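Local coordinates for protein threonine phosphate decarboxylase-like enzyme (Sulfurospirillum multivorans, PDB 6OUX) that decarboxylates L-serine O-phosphate to ethanolamine O-phosphate with the help of pyridoxal phosphate, supplying the linker precursor for norcobamide biosynthesis, at residues S51-Y62 with R294-E305. Sequence-based numbering, arbitrary orientation.
Sequences SNPYASELVLDY and RYEEARKQYIKE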
ATOM      1  N   SER A  51       1.021 -12.823  14.508  1.00 20.26           N
ATOM      2  CA  SER A  51       0.865 -13.675  13.368  1.00 20.21           C
ATOM      3  C   SER A  51       0.280 -14.975  13.885  1.00 20.14           C
ATOM      4  O   SER A  51       0.108 -15.140  15.081  1.00 24.27           O
ATOM      5  CB  SER A  51       2.239 -13.951  12.785  1.00 22.89           C
ATOM      6  OG  SER A  51       2.056 -14.422  11.484  1.00 28.23           O
ATOM      7  N   ASN A  52      -0.026 -15.896  12.989  1.00 16.49           N
ATOM      8  CA  ASN A  52      -0.258 -17.271  13.328  1.00 14.29           C
ATOM      9  C   ASN A  52       0.805 -18.037  12.484  1.00 13.60           C
ATOM     10  O   ASN A  52       0.662 -18.140  11.279  1.00 13.51           O
ATOM     11  CB  ASN A  52      -1.720 -17.687  13.000  1.00 12.58           C
ATOM     12  CG  ASN A  52      -1.957 -19.209  13.125  1.00 12.42           C
ATOM     13  OD1 ASN A  52      -1.014 -20.015  13.329  1.00 11.50           O
ATOM     14  ND2 ASN A  52      -3.164 -19.611  12.956  1.00 11.20           N
ATOM     15  N   PRO A  53       1.839 -18.567  13.119  1.00 13.38           N
ATOM     16  CA  PRO A  53       2.891 -19.217  12.357  1.00 14.10           C
ATOM     17  C   PRO A  53       2.415 -20.483  11.627  1.00 13.84           C
ATOM     18  O   PRO A  53       2.941 -20.794  10.532  1.00 14.83           O
ATOM     19  CB  PRO A  53       4.003 -19.475  13.388  1.00 14.35           C
ATOM     20  CG  PRO A  53       3.339 -19.384  14.729  1.00 14.93           C
ATOM     21  CD  PRO A  53       2.101 -18.565  14.581  1.00 14.24           C
ATOM     22  N   TYR A  54       1.373 -21.129  12.117  1.00 12.03           N
ATOM     23  CA  TYR A  54       0.773 -22.251  11.379  1.00 13.64           C
ATOM     24  C   TYR A  54       0.025 -21.830  10.101  1.00 13.59           C
ATOM     25  O   TYR A  54       0.084 -22.493   9.069  1.00 13.88           O
ATOM     26  CB  TYR A  54      -0.117 -23.085  12.292  1.00 14.83           C
ATOM     27  CG  TYR A  54       0.570 -23.593  13.556  1.00 16.41           C
ATOM     28  CD1 TYR A  54       1.435 -24.685  13.530  1.00 17.69           C
ATOM     29  CD2 TYR A  54       0.348 -22.990  14.764  1.00 17.07           C
ATOM     30  CE1 TYR A  54       2.046 -25.162  14.691  1.00 18.37           C
ATOM     31  CE2 TYR A  54       0.920 -23.466  15.941  1.00 18.77           C
ATOM     32  CZ  TYR A  54       1.793 -24.541  15.919  1.00 18.49           C
ATOM     33  OH  TYR A  54       2.363 -24.999  17.130  1.00 18.41           O
ATOM     34  N   ALA A  55      -0.642 -20.681  10.115  1.00 12.42           N
ATOM     35  CA  ALA A  55      -1.220 -20.212   8.869  1.00 12.08           C
ATOM     36  C   ALA A  55      -0.157 -19.665   7.928  1.00 12.32           C
ATOM     37  O   ALA A  55      -0.320 -19.715   6.734  1.00 11.23           O
ATOM     38  CB  ALA A  55      -2.234 -19.128   9.133  1.00 13.09           C
ATOM     39  N   SER A  56       0.832 -19.001   8.495  1.00 13.20           N
ATOM     40  CA  SER A  56       1.872 -18.412   7.703  1.00 16.00           C
ATOM     41  C   SER A  56       2.604 -19.526   6.865  1.00 14.95           C
ATOM     42  O   SER A  56       2.745 -19.391   5.667  1.00 13.98           O
ATOM     43  CB  SER A  56       2.790 -17.678   8.687  1.00 17.30           C
ATOM     44  OG  SER A  56       3.887 -17.251   7.974  1.00 21.02           O
ATOM     45  N   GLU A  57       2.946 -20.647   7.503  1.00 15.55           N
ATOM     46  CA  GLU A  57       3.589 -21.816   6.860  1.00 18.07           C
ATOM     47  C   GLU A  57       2.670 -22.367   5.796  1.00 15.73           C
ATOM     48  O   GLU A  57       3.131 -22.634   4.707  1.00 15.07           O
ATOM     49  CB  GLU A  57       3.951 -22.963   7.852  1.00 22.34           C
ATOM     50  CG  GLU A  57       4.897 -22.561   8.972  1.00 29.24           C
ATOM     51  CD  GLU A  57       5.640 -23.692   9.675  1.00 39.90           C
ATOM     52  OE1 GLU A  57       5.337 -24.896   9.452  1.00 50.85           O
ATOM     53  OE2 GLU A  57       6.535 -23.364  10.496  1.00 53.56           O
ATOM     54  N   LEU A  58       1.358 -22.447   6.074  1.00 13.78           N
ATOM     55  CA  LEU A  58       0.372 -22.869   5.076  1.00 13.20           C
ATOM     56  C   LEU A  58       0.368 -22.002   3.832  1.00 12.70           C
ATOM     57  O   LEU A  58       0.457 -22.507   2.725  1.00 10.84           O
ATOM     58  CB  LEU A  58      -1.031 -22.923   5.650  1.00 14.42           C
ATOM     59  CG  LEU A  58      -2.175 -23.451   4.752  1.00 16.19           C
ATOM     60  CD1 LEU A  58      -1.947 -24.925   4.547  1.00 17.04           C
ATOM     61  CD2 LEU A  58      -3.526 -23.197   5.432  1.00 17.53           C
ATOM     62  N   VAL A  59       0.258 -20.684   4.031  1.00 13.26           N
ATOM     63  CA  VAL A  59       0.292 -19.739   2.917  1.00 12.88           C
ATOM     64  C   VAL A  59       1.593 -19.806   2.143  1.00 12.98           C
ATOM     65  O   VAL A  59       1.554 -19.802   0.926  1.00 14.47           O
ATOM     66  CB  VAL A  59      -0.004 -18.305   3.386  1.00 13.39           C
ATOM     67  CG1 VAL A  59       0.005 -17.331   2.197  1.00 13.02           C
ATOM     68  CG2 VAL A  59      -1.397 -18.238   3.986  1.00 12.52           C
ATOM     69  N   LEU A  60       2.751 -19.852   2.813  1.00 14.22           N
ATOM     70  CA  LEU A  60       4.053 -19.969   2.105  1.00 15.82           C
ATOM     71  C   LEU A  60       4.125 -21.241   1.254  1.00 16.02           C
ATOM     72  O   LEU A  60       4.710 -21.256   0.151  1.00 18.35           O
ATOM     73  CB  LEU A  60       5.224 -19.932   3.062  1.00 17.66           C
ATOM     74  CG  LEU A  60       5.462 -18.541   3.698  1.00 20.02           C
ATOM     75  CD1 LEU A  60       6.385 -18.696   4.886  1.00 21.37           C
ATOM     76  CD2 LEU A  60       6.015 -17.589   2.615  1.00 21.38           C
ATOM     77  N   ASP A  61       3.489 -22.299   1.735  1.00 16.16           N
ATOM     78  CA  ASP A  61       3.499 -23.575   1.051  1.00 17.07           C
ATOM     79  C   ASP A  61       2.681 -23.478  -0.211  1.00 16.29           C
ATOM     80  O   ASP A  61       3.118 -23.994  -1.209  1.00 16.48           O
ATOM     81  CB  ASP A  61       2.970 -24.689   1.961  1.00 18.21           C
ATOM     82  CG  ASP A  61       3.015 -26.021   1.315  1.00 20.19           C
ATOM     83  OD1 ASP A  61       4.127 -26.517   1.028  1.00 26.04           O
ATOM     84  OD2 ASP A  61       1.949 -26.525   1.067  1.00 24.31           O
ATOM     85  N   TYR A  62       1.514 -22.814  -0.189  1.00 14.48           N
ATOM     86  CA  TYR A  62       0.773 -22.542  -1.386  1.00 14.44           C
ATOM     87  C   TYR A  62       1.543 -21.658  -2.384  1.00 15.19           C
ATOM     88  O   TYR A  62       1.516 -21.900  -3.613  1.00 15.01           O
ATOM     89  CB  TYR A  62      -0.595 -21.919  -1.095  1.00 14.37           C
ATOM     90  CG  TYR A  62      -1.696 -22.877  -0.749  1.00 14.39           C
ATOM     91  CD1 TYR A  62      -1.957 -23.278   0.557  1.00 15.11           C
ATOM     92  CD2 TYR A  62      -2.518 -23.344  -1.722  1.00 16.13           C
ATOM     93  CE1 TYR A  62      -2.991 -24.121   0.855  1.00 15.09           C
ATOM     94  CE2 TYR A  62      -3.556 -24.184  -1.438  1.00 16.36           C
ATOM     95  CZ  TYR A  62      -3.774 -24.574  -0.160  1.00 15.98           C
ATOM     96  OH  TYR A  62      -4.809 -25.384   0.039  1.00 16.57           O
ATOM     97  N   ARG A 294      -7.966 -26.012   4.959  1.00 12.82           N
ATOM     98  CA  ARG A 294      -6.718 -26.175   5.609  1.00 12.65           C
ATOM     99  C   ARG A 294      -6.465 -25.012   6.592  1.00 11.30           C
ATOM    100  O   ARG A 294      -5.824 -25.205   7.610  1.00 12.78           O
ATOM    101  CB  ARG A 294      -5.601 -26.267   4.573  1.00 13.49           C
ATOM    102  CG  ARG A 294      -5.759 -27.508   3.671  1.00 14.32           C
ATOM    103  CD  ARG A 294      -4.540 -27.753   2.767  1.00 16.19           C
ATOM    104  NE  ARG A 294      -4.940 -28.571   1.616  1.00 15.47           N
ATOM    105  CZ  ARG A 294      -4.183 -28.838   0.536  1.00 17.42           C
ATOM    106  NH1 ARG A 294      -2.993 -28.321   0.411  1.00 19.65           N
ATOM    107  NH2 ARG A 294      -4.646 -29.603  -0.433  1.00 18.25           N
ATOM    108  N   TYR A 295      -6.905 -23.824   6.231  1.00 11.24           N
ATOM    109  CA  TYR A 295      -6.728 -22.664   7.095  1.00 12.27           C
ATOM    110  C   TYR A 295      -7.440 -22.870   8.433  1.00 11.96           C
ATOM    111  O   TYR A 295      -6.956 -22.446   9.496  1.00 12.31           O
ATOM    112  CB  TYR A 295      -7.199 -21.375   6.422  1.00 13.05           C
ATOM    113  CG  TYR A 295      -7.270 -20.253   7.445  1.00 15.28           C
ATOM    114  CD1 TYR A 295      -6.089 -19.753   7.993  1.00 16.95           C
ATOM    115  CD2 TYR A 295      -8.493 -19.810   7.979  1.00 16.74           C
ATOM    116  CE1 TYR A 295      -6.084 -18.782   8.968  1.00 17.75           C
ATOM    117  CE2 TYR A 295      -8.517 -18.811   8.961  1.00 17.73           C
ATOM    118  CZ  TYR A 295      -7.283 -18.302   9.458  1.00 19.55           C
ATOM    119  OH  TYR A 295      -7.147 -17.361  10.495  1.00 18.59           O
ATOM    120  N   GLU A 296      -8.640 -23.366   8.357  1.00 11.52           N
ATOM    121  CA  GLU A 296      -9.397 -23.636   9.560  1.00 13.35           C
ATOM    122  C   GLU A 296      -8.664 -24.606  10.494  1.00 12.56           C
ATOM    123  O   GLU A 296      -8.705 -24.460  11.729  1.00 11.23           O
ATOM    124  CB  GLU A 296     -10.718 -24.151   9.092  1.00 15.53           C
ATOM    125  CG  GLU A 296     -11.778 -24.279  10.046  1.00 20.46           C
ATOM    126  CD  GLU A 296     -12.169 -22.993  10.774  1.00 18.65           C
ATOM    127  OE1 GLU A 296     -11.783 -21.862  10.444  1.00 19.27           O
ATOM    128  OE2 GLU A 296     -12.855 -23.226  11.759  1.00 18.83           O
ATOM    129  N   GLU A 297      -8.031 -25.655   9.925  1.00 11.05           N
ATOM    130  CA  GLU A 297      -7.223 -26.519  10.738  1.00 11.04           C
ATOM    131  C   GLU A 297      -6.081 -25.754  11.420  1.00 10.48           C
ATOM    132  O   GLU A 297      -5.803 -26.003  12.568  1.00 11.35           O
ATOM    133  CB  GLU A 297      -6.627 -27.671   9.903  1.00 11.81           C
ATOM    134  CG  GLU A 297      -7.585 -28.650   9.287  1.00 11.87           C
ATOM    135  CD  GLU A 297      -6.951 -29.535   8.194  1.00 14.16           C
ATOM    136  OE1 GLU A 297      -5.734 -29.467   7.887  1.00 14.68           O
ATOM    137  OE2 GLU A 297      -7.690 -30.340   7.698  1.00 15.42           O
ATOM    138  N   ALA A 298      -5.383 -24.868  10.705  1.00  9.81           N
ATOM    139  CA  ALA A 298      -4.304 -24.071  11.256  1.00  9.61           C
ATOM    140  C   ALA A 298      -4.735 -23.029  12.347  1.00 10.13           C
ATOM    141  O   ALA A 298      -3.954 -22.689  13.262  1.00  8.20           O
ATOM    142  CB  ALA A 298      -3.628 -23.286  10.128  1.00  9.33           C
ATOM    143  N   ARG A 299      -5.950 -22.514  12.178  1.00 10.30           N
ATOM    144  CA  ARG A 299      -6.532 -21.551  13.117  1.00 11.14           C
ATOM    145  C   ARG A 299      -6.841 -22.279  14.432  1.00 11.14           C
ATOM    146  O   ARG A 299      -6.392 -21.854  15.461  1.00 10.57           O
ATOM    147  CB  ARG A 299      -7.788 -20.989  12.493  1.00 11.82           C
ATOM    148  CG  ARG A 299      -8.451 -19.855  13.285  1.00 11.92           C
ATOM    149  CD  ARG A 299      -9.771 -19.368  12.742  1.00 12.90           C
ATOM    150  NE  ARG A 299     -10.774 -20.428  12.848  1.00 14.34           N
ATOM    151  CZ  ARG A 299     -11.450 -20.776  13.956  1.00 16.05           C
ATOM    152  NH1 ARG A 299     -11.333 -20.097  15.107  1.00 14.37           N
ATOM    153  NH2 ARG A 299     -12.316 -21.783  13.887  1.00 17.71           N
ATOM    154  N   LYS A 300      -7.508 -23.427  14.355  1.00 11.07           N
ATOM    155  CA  LYS A 300      -7.802 -24.223  15.530  1.00 12.35           C
ATOM    156  C   LYS A 300      -6.582 -24.785  16.229  1.00 11.42           C
ATOM    157  O   LYS A 300      -6.532 -24.775  17.446  1.00 11.49           O
ATOM    158  CB  LYS A 300      -8.780 -25.366  15.260  1.00 13.53           C
ATOM    159  CG  LYS A 300     -10.159 -24.914  14.879  1.00 15.91           C
ATOM    160  CD  LYS A 300     -11.188 -26.045  14.997  1.00 18.62           C
ATOM    161  CE  LYS A 300     -11.528 -26.687  13.691  1.00 22.66           C
ATOM    162  NZ  LYS A 300     -12.941 -26.490  13.251  1.00 22.01           N
ATOM    163  N   GLN A 301      -5.582 -25.198  15.451  1.00 10.36           N
ATOM    164  CA  GLN A 301      -4.321 -25.633  15.995  1.00 11.24           C
ATOM    165  C   GLN A 301      -3.643 -24.535  16.770  1.00 10.90           C
ATOM    166  O   GLN A 301      -3.107 -24.769  17.882  1.00 10.11           O
ATOM    167  CB  GLN A 301      -3.442 -26.111  14.829  1.00 11.17           C
ATOM    168  CG  GLN A 301      -2.020 -26.501  15.114  1.00 12.93           C
ATOM    169  CD  GLN A 301      -1.298 -26.921  13.840  1.00 14.01           C
ATOM    170  OE1 GLN A 301      -1.597 -26.424  12.732  1.00 16.37           O
ATOM    171  NE2 GLN A 301      -0.341 -27.787  13.984  1.00 15.42           N
ATOM    172  N   TYR A 302      -3.617 -23.336  16.188  1.00 11.35           N
ATOM    173  CA  TYR A 302      -3.059 -22.178  16.860  1.00 12.10           C
ATOM    174  C   TYR A 302      -3.826 -21.786  18.157  1.00 11.66           C
ATOM    175  O   TYR A 302      -3.198 -21.467  19.168  1.00 10.97           O
ATOM    176  CB  TYR A 302      -2.963 -20.975  15.928  1.00 12.27           C
ATOM    177  CG  TYR A 302      -2.194 -19.831  16.549  1.00 14.03           C
ATOM    178  CD1 TYR A 302      -0.853 -19.874  16.777  1.00 15.26           C
ATOM    179  CD2 TYR A 302      -2.862 -18.707  16.966  1.00 19.01           C
ATOM    180  CE1 TYR A 302      -0.171 -18.812  17.374  1.00 15.28           C
ATOM    181  CE2 TYR A 302      -2.196 -17.646  17.562  1.00 18.98           C
ATOM    182  CZ  TYR A 302      -0.849 -17.687  17.721  1.00 17.98           C
ATOM    183  OH  TYR A 302      -0.267 -16.598  18.326  1.00 19.10           O
ATOM    184  N   ILE A 303      -5.142 -21.780  18.137  1.00 11.28           N
ATOM    185  CA  ILE A 303      -5.875 -21.519  19.372  1.00 11.35           C
ATOM    186  C   ILE A 303      -5.532 -22.569  20.451  1.00 12.82           C
ATOM    187  O   ILE A 303      -5.339 -22.211  21.662  1.00 12.11           O
ATOM    188  CB  ILE A 303      -7.378 -21.532  19.123  1.00 11.31           C
ATOM    189  CG1 ILE A 303      -7.781 -20.347  18.270  1.00 11.35           C
ATOM    190  CG2 ILE A 303      -8.210 -21.621  20.400  1.00 10.96           C
ATOM    191  CD1 ILE A 303      -9.208 -20.434  17.783  1.00 11.76           C
ATOM    192  N   LYS A 304      -5.412 -23.835  20.048  1.00 12.87           N
ATOM    193  CA  LYS A 304      -5.084 -24.891  21.025  1.00 14.05           C
ATOM    194  C   LYS A 304      -3.710 -24.657  21.597  1.00 13.55           C
ATOM    195  O   LYS A 304      -3.515 -24.764  22.809  1.00 11.42           O
ATOM    196  CB  LYS A 304      -5.245 -26.307  20.477  1.00 15.55           C
ATOM    197  CG  LYS A 304      -6.710 -26.684  20.261  1.00 17.47           C
ATOM    198  CD  LYS A 304      -6.865 -28.071  19.625  1.00 18.64           C
ATOM    199  CE  LYS A 304      -8.289 -28.198  19.071  1.00 22.19           C
ATOM    200  NZ  LYS A 304      -8.443 -29.338  18.143  1.00 25.24           N
ATOM    201  N   GLU A 305      -2.756 -24.234  20.765  1.00 13.72           N
ATOM    202  CA  GLU A 305      -1.488 -23.923  21.302  1.00 14.26           C
ATOM    203  C   GLU A 305      -1.489 -22.682  22.228  1.00 14.91           C
ATOM    204  O   GLU A 305      -0.773 -22.722  23.220  1.00 14.65           O
ATOM    205  CB  GLU A 305      -0.450 -23.803  20.165  1.00 16.49           C
ATOM    206  CG  GLU A 305       0.957 -23.453  20.540  1.00 17.47           C
ATOM    207  CD  GLU A 305       1.540 -24.261  21.699  1.00 19.15           C
ATOM    208  OE1 GLU A 305       1.225 -25.490  21.740  1.00 18.30           O
ATOM    209  OE2 GLU A 305       2.298 -23.646  22.556  1.00 16.76           O
TER
HETATM  210  O   HOH W   1      -5.034 -17.639  12.018  1.00 17.90           O
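Y54 is a knob in a hole formed by A298, Q301, Y302 and E305, where helical residues 53-62 and 294-305, parts of helices 53-68 and 289-314, run nearly antiparallel (155° between the segment axes) in a chain of the class I and II aminotransferase family. The extended side chain of Q301 lies over one face of the Y54 ring, its amide almost parallel to it and CD 3.5 Å from Y54 CD1, while Y302 CD1 meets the ring edge in plane. Beyond the two segments, Y54 OH is hydrogen-bonded to R375 N. An alanine in place of Y54 would probably open a gap among Q301, Y302 and E305, leaving the Q301 amide without its stacking ring and R375 N without its hydroxyl partner.

Beside the knob, N52 is the N-cap: OD1 takes weak bonds from the N atoms of Y54 and A55. Swung anti to the backbone N (chi1 170°), its amide stacks on the Y302 ring, and ND2 gives a nearly straight bond of 3.2 Å to A298 O. That oxygen, met from above its carbonyl plane, also accepts from Y302 N, which comes from the opposite face.

A55 CB meets the edge of the Y295 ring, 3.9 Å from Y295 CE1. One turn past Y54, L58 CD2 rests 3.8 Å from R294 CB, and Y62 OH sits over one face of the R294 guanidinium. Farther out, Y302 OH is hydrogen-bonded to G372 O, and E305 OE2 forms a salt bridge with R308. A water accepts from N52 ND2 at 2.9 Å and lies 2.6 Å from Y295 OH.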